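Local coordinates for cellulase CEL9M (Clostridium cellulolyticum, PDB 1IA6), which probably catalyses the endohydrolysis of (1->4)-beta-D-glucosidic linkages in cellulose, lichenin and cereal beta-D-glucans, as a family 9 glycoside hydrolase, at residues 186-191 against 227-232; 211-216 against 234-239. All coordinates share one frame; numbering follows the deposited sequence.

Contact 1: residues 186-191 against 227-232; sequences ELYAMG and STYITD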
# COMPACT_ATOMS: atom_id res chain seq x y z
N GLU A 186 19.74 -0.93 8.82
CA GLU A 186 19.57 -1.02 10.27
C GLU A 186 18.23 -1.62 10.68
O GLU A 186 18.17 -2.41 11.61
CB GLU A 186 19.75 0.35 10.91
CG GLU A 186 21.07 1.02 10.58
CD GLU A 186 21.26 2.33 11.31
OE1 GLU A 186 20.26 3.06 11.49
OE2 GLU A 186 22.41 2.64 11.69
N LEU A 187 17.16 -1.23 9.99
CA LEU A 187 15.84 -1.75 10.32
C LEU A 187 15.77 -3.25 10.02
O LEU A 187 15.15 -4.02 10.75
CB LEU A 187 14.76 -1.00 9.53
CG LEU A 187 14.61 0.49 9.84
CD1 LEU A 187 13.50 1.07 8.98
CD2 LEU A 187 14.29 0.70 11.31
N TYR A 188 16.42 -3.66 8.94
CA TYR A 188 16.46 -5.07 8.56
C TYR A 188 17.21 -5.84 9.64
O TYR A 188 16.78 -6.91 10.07
CB TYR A 188 17.17 -5.24 7.21
CG TYR A 188 17.41 -6.69 6.83
CD1 TYR A 188 16.38 -7.49 6.34
CD2 TYR A 188 18.68 -7.25 6.96
CE1 TYR A 188 16.61 -8.82 5.99
CE2 TYR A 188 18.92 -8.58 6.61
CZ TYR A 188 17.88 -9.35 6.13
OH TYR A 188 18.12 -10.66 5.78
N ALA A 189 18.33 -5.28 10.08
CA ALA A 189 19.15 -5.90 11.12
C ALA A 189 18.32 -6.11 12.38
O ALA A 189 18.37 -7.17 13.00
CB ALA A 189 20.36 -5.02 11.43
N MET A 190 17.56 -5.08 12.77
CA MET A 190 16.70 -5.17 13.95
C MET A 190 15.68 -6.29 13.76
O MET A 190 15.42 -7.07 14.68
CB MET A 190 15.94 -3.86 14.16
CG MET A 190 16.78 -2.69 14.63
SD MET A 190 15.78 -1.17 14.67
CE MET A 190 14.56 -1.60 15.90
N GLY A 191 15.10 -6.35 12.57
CA GLY A 191 14.09 -7.35 12.27
C GLY A 191 14.56 -8.79 12.36
O GLY A 191 13.80 -9.66 12.78
N SER A 227 25.62 -10.93 -1.69
CA SER A 227 24.96 -12.24 -1.67
C SER A 227 24.43 -12.72 -0.33
O SER A 227 23.49 -13.52 -0.29
CB SER A 227 25.91 -13.31 -2.22
OG SER A 227 26.20 -13.08 -3.58
N THR A 228 25.03 -12.27 0.77
CA THR A 228 24.60 -12.69 2.09
C THR A 228 23.11 -12.45 2.31
O THR A 228 22.46 -13.20 3.03
CB THR A 228 25.38 -11.96 3.20
OG1 THR A 228 25.26 -10.54 3.02
CG2 THR A 228 26.85 -12.35 3.15
N TYR A 229 22.58 -11.39 1.70
CA TYR A 229 21.16 -11.09 1.86
C TYR A 229 20.29 -12.16 1.24
O TYR A 229 19.19 -12.44 1.73
CB TYR A 229 20.84 -9.72 1.24
CG TYR A 229 21.36 -8.56 2.06
CD1 TYR A 229 20.85 -8.31 3.33
CD2 TYR A 229 22.35 -7.72 1.56
CE1 TYR A 229 21.32 -7.25 4.10
CE2 TYR A 229 22.83 -6.66 2.32
CZ TYR A 229 22.31 -6.42 3.58
OH TYR A 229 22.77 -5.37 4.33
N ILE A 230 20.75 -12.77 0.15
CA ILE A 230 19.97 -13.81 -0.50
C ILE A 230 20.06 -15.09 0.33
O ILE A 230 19.11 -15.87 0.38
CB ILE A 230 20.44 -14.07 -1.95
CG1 ILE A 230 20.27 -12.79 -2.78
CG2 ILE A 230 19.65 -15.21 -2.58
CD1 ILE A 230 18.84 -12.22 -2.80
N THR A 231 21.20 -15.29 0.98
CA THR A 231 21.36 -16.46 1.82
C THR A 231 20.31 -16.34 2.94
O THR A 231 19.66 -17.33 3.29
CB THR A 231 22.78 -16.53 2.43
OG1 THR A 231 23.75 -16.64 1.37
CG2 THR A 231 22.92 -17.72 3.35
N ASP A 232 20.15 -15.14 3.48
CA ASP A 232 19.16 -14.89 4.53
C ASP A 232 17.75 -15.12 3.99
O ASP A 232 16.94 -15.82 4.60
CB ASP A 232 19.21 -13.44 5.03
CG ASP A 232 20.40 -13.15 5.92
OD1 ASP A 232 21.09 -14.10 6.34
OD2 ASP A 232 20.64 -11.95 6.20
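Tyr-188 reaches from helix 174-193 to Tyr-229 and Asp-232, which lie on helix 228-236. The two helices stand well apart: the nearest CA atoms, those of Tyr-188 and Tyr-229, are 10.2 Å from each other. One long phenol side chain spans most of this gap. Its CG is anti to the backbone N (chi1 172°), which sends the ring straight out from its own helix.

At its far end the Tyr-188 hydroxyl donates a hydrogen bond to the carboxylate of Asp-232, with OH to OD2 at 2.9 Å. The acceptor sits at the edge of the Tyr-188 ring, near its plane. On the aspartate the bond uses the anti side of OD2 and lies 22° out of the carboxylate plane. The same OD2 also forms a salt bridge with Lys-192, one turn further along the helix of Tyr-188.

The two tyrosine rings form an offset edge-to-face pair. The edge of Tyr-229 is turned to the face of Tyr-188, with centroids 5.6 Å apart and planes at 67°. Their closest atoms are Tyr-188 CE2 and Tyr-229 CE1, at 3.7 Å. The side chains run past each other in opposite directions, and Tyr-188 CE2 lies at the edge of the Tyr-229 ring, near its plane. Leu-220 of helix 210-224 touches both rings, and Ser-159 of helix 152-169 touches Tyr-188.

This is side-chain packing between helices of the alpha barrel, away from the metal ions. The chemistry is mixed. A buried phenol is satisfied by a carboxylate, and the aromatic pair lies beside that bond. Because OD2 accepts the phenol hydrogen bond and also pairs with the Lys-192 ammonium, Asp-232 is probably kept ionised.

Contact 2: residues 211-216 against 234-239; sequences DDLAWA and EQFITL. With CA (calcium ion), chain B.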
# COMPACT_ATOMS: atom_id res chain seq x y z
N ASP A 211 8.01 -13.85 5.43
CA ASP A 211 7.76 -13.33 4.09
C ASP A 211 8.35 -11.92 3.96
O ASP A 211 9.01 -11.60 2.97
CB ASP A 211 6.25 -13.30 3.81
CG ASP A 211 5.45 -12.60 4.90
OD1 ASP A 211 5.74 -12.79 6.10
OD2 ASP A 211 4.50 -11.86 4.56
N ASP A 212 8.13 -11.09 4.98
CA ASP A 212 8.63 -9.73 4.96
C ASP A 212 10.16 -9.67 5.02
O ASP A 212 10.79 -8.90 4.30
CB ASP A 212 8.01 -8.96 6.12
CG ASP A 212 6.49 -8.97 6.05
OD1 ASP A 212 5.92 -8.20 5.25
OD2 ASP A 212 5.88 -9.78 6.77
N LEU A 213 10.76 -10.50 5.88
CA LEU A 213 12.22 -10.52 5.98
C LEU A 213 12.85 -10.91 4.64
O LEU A 213 13.83 -10.30 4.21
CB LEU A 213 12.67 -11.51 7.05
CG LEU A 213 12.58 -11.05 8.50
CD1 LEU A 213 12.85 -12.23 9.43
CD2 LEU A 213 13.59 -9.94 8.76
N ALA A 214 12.28 -11.92 3.99
CA ALA A 214 12.79 -12.39 2.71
C ALA A 214 12.66 -11.29 1.67
O ALA A 214 13.59 -11.02 0.91
CB ALA A 214 12.01 -13.62 2.26
N TRP A 215 11.49 -10.66 1.64
CA TRP A 215 11.21 -9.56 0.72
C TRP A 215 12.21 -8.41 0.91
O TRP A 215 12.80 -7.94 -0.06
CB TRP A 215 9.76 -9.10 0.97
CG TRP A 215 9.34 -7.78 0.40
CD1 TRP A 215 9.08 -6.63 1.11
CD2 TRP A 215 9.02 -7.48 -0.97
NE1 TRP A 215 8.60 -5.66 0.27
CE2 TRP A 215 8.55 -6.15 -1.01
CE3 TRP A 215 9.07 -8.22 -2.16
CZ2 TRP A 215 8.14 -5.53 -2.20
CZ3 TRP A 215 8.66 -7.60 -3.34
CH2 TRP A 215 8.20 -6.27 -3.35
N ALA A 216 12.40 -7.97 2.15
CA ALA A 216 13.33 -6.89 2.43
C ALA A 216 14.75 -7.28 2.04
O ALA A 216 15.51 -6.45 1.53
CB ALA A 216 13.28 -6.53 3.92
N GLU A 234 16.52 -16.91 1.49
CA GLU A 234 16.11 -18.28 1.25
C GLU A 234 15.76 -19.02 2.54
O GLU A 234 14.95 -19.94 2.54
CB GLU A 234 17.21 -19.04 0.49
CG GLU A 234 17.52 -18.41 -0.86
CD GLU A 234 18.00 -19.43 -1.87
OE1 GLU A 234 17.19 -20.28 -2.29
OE2 GLU A 234 19.20 -19.37 -2.25
N GLN A 235 16.38 -18.59 3.64
CA GLN A 235 16.13 -19.20 4.93
C GLN A 235 14.84 -18.66 5.56
O GLN A 235 14.03 -19.42 6.09
CB GLN A 235 17.32 -18.94 5.86
CG GLN A 235 17.16 -19.49 7.26
CD GLN A 235 18.31 -19.07 8.17
OE1 GLN A 235 18.09 -18.56 9.27
NE2 GLN A 235 19.54 -19.29 7.71
N PHE A 236 14.64 -17.34 5.48
CA PHE A 236 13.45 -16.73 6.07
C PHE A 236 12.14 -17.07 5.38
O PHE A 236 11.11 -17.22 6.04
CB PHE A 236 13.60 -15.20 6.11
CG PHE A 236 14.73 -14.72 6.97
CD1 PHE A 236 14.99 -15.32 8.20
CD2 PHE A 236 15.53 -13.66 6.56
CE1 PHE A 236 16.03 -14.86 9.01
CE2 PHE A 236 16.56 -13.19 7.36
CZ PHE A 236 16.82 -13.80 8.59
N ILE A 237 12.16 -17.21 4.07
CA ILE A 237 10.92 -17.50 3.36
C ILE A 237 10.38 -18.90 3.66
O ILE A 237 9.21 -19.18 3.41
CB ILE A 237 11.09 -17.32 1.83
CG1 ILE A 237 9.71 -17.24 1.17
CG2 ILE A 237 11.91 -18.47 1.25
CD1 ILE A 237 9.75 -16.81 -0.28
N THR A 238 11.24 -19.77 4.20
CA THR A 238 10.84 -21.14 4.53
C THR A 238 10.52 -21.34 6.01
O THR A 238 10.28 -22.46 6.44
CB THR A 238 11.92 -22.16 4.14
OG1 THR A 238 13.10 -21.90 4.91
CG2 THR A 238 12.24 -22.06 2.66
N LEU A 239 10.51 -20.25 6.78
CA LEU A 239 10.21 -20.35 8.21
C LEU A 239 8.74 -20.70 8.44
O LEU A 239 7.84 -19.99 7.98
CB LEU A 239 10.53 -19.03 8.92
CG LEU A 239 11.99 -18.60 9.11
CD1 LEU A 239 12.03 -17.22 9.75
CD2 LEU A 239 12.71 -19.62 9.98
CA CA B . 3.78 -10.93 6.73
O HOH W 1 3.31 -8.93 5.44
O HOH W 2 2.66 -9.56 8.34
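This contact closes a helical hairpin beside the calcium site: Leu-213 and Ala-214 of helix 210-224 meet Phe-236 and Ile-237 of segment 234-239. The short connection between helices 210-224 and 228-236 turns the chain back, so the two run antiparallel.

Leu-213 and Phe-236 bury the most surface. The methyl CD1 of Leu-213 lies over the centre of the Phe-236 ring, 3.9 Å from the centroid and 10° off the ring normal. This is a CH-pi contact. Leu-213 CB adds a second touch, 3.6 Å from Phe-236 CD2 on the rim. Phe-236 CG is anti to the carbonyl carbon (chi1 -63°), and this places the ring beneath the leucine methyl. Next to this pair, Ala-214 CB packs against Ile-237 CB at 3.8 Å. Leu-267 of helix 260-271 also touches Ile-237.

A type I beta turn runs from Phe-236 to Leu-239. Thr-238 OG1 donates to Gln-235 O at 2.9 Å, from above the carbonyl plane.

Calcium is bound at the N-terminal end of helix 210-224, where Asp-211 and Asp-212 point away from segment 234-239. Asp-211 binds the ion with both carboxylate oxygens, OD2 being the nearer at 2.5 Å. Asp-212 gives OD2 alone, 2.4 Å from the calcium. Its OD1 instead accepts a hydrogen bond from a water that is itself a calcium ligand. A second water binds the ion, and Ser-208 and Asp-257 complete the site. Met-259 N also donates to Asp-211 OD2, which would help to hold this carboxylate in place.

Two aspartates thus turn to the metal, while the next two residues turn to the neighbouring helix. Such an antiparallel helical hairpin is the building element of the (alpha/alpha)6 barrel of family 9 glycoside hydrolases.

From the N terminus, the chain passes first through segment 186-191 on helix 174-193, then 211-216 on helix 210-224, and last 227-232 on helix 228-236 and 234-239, which runs from that helix into a turn. Contact 1 closes a loop of 35 residues that contains segment 211-216. Contact 2 closes one of 17 residues that contains 227-232. The contacts therefore cross rather than nest. Their centres are 10 Å apart, and they touch directly: Tyr-188 OH lies 3.4 Å from Phe-236 CE2, and Gly-191 C is 3.9 Å from Leu-213 CD2. Together they tie three successive helices of the barrel into one packed group, with calcium at the N-terminal end of the middle helix.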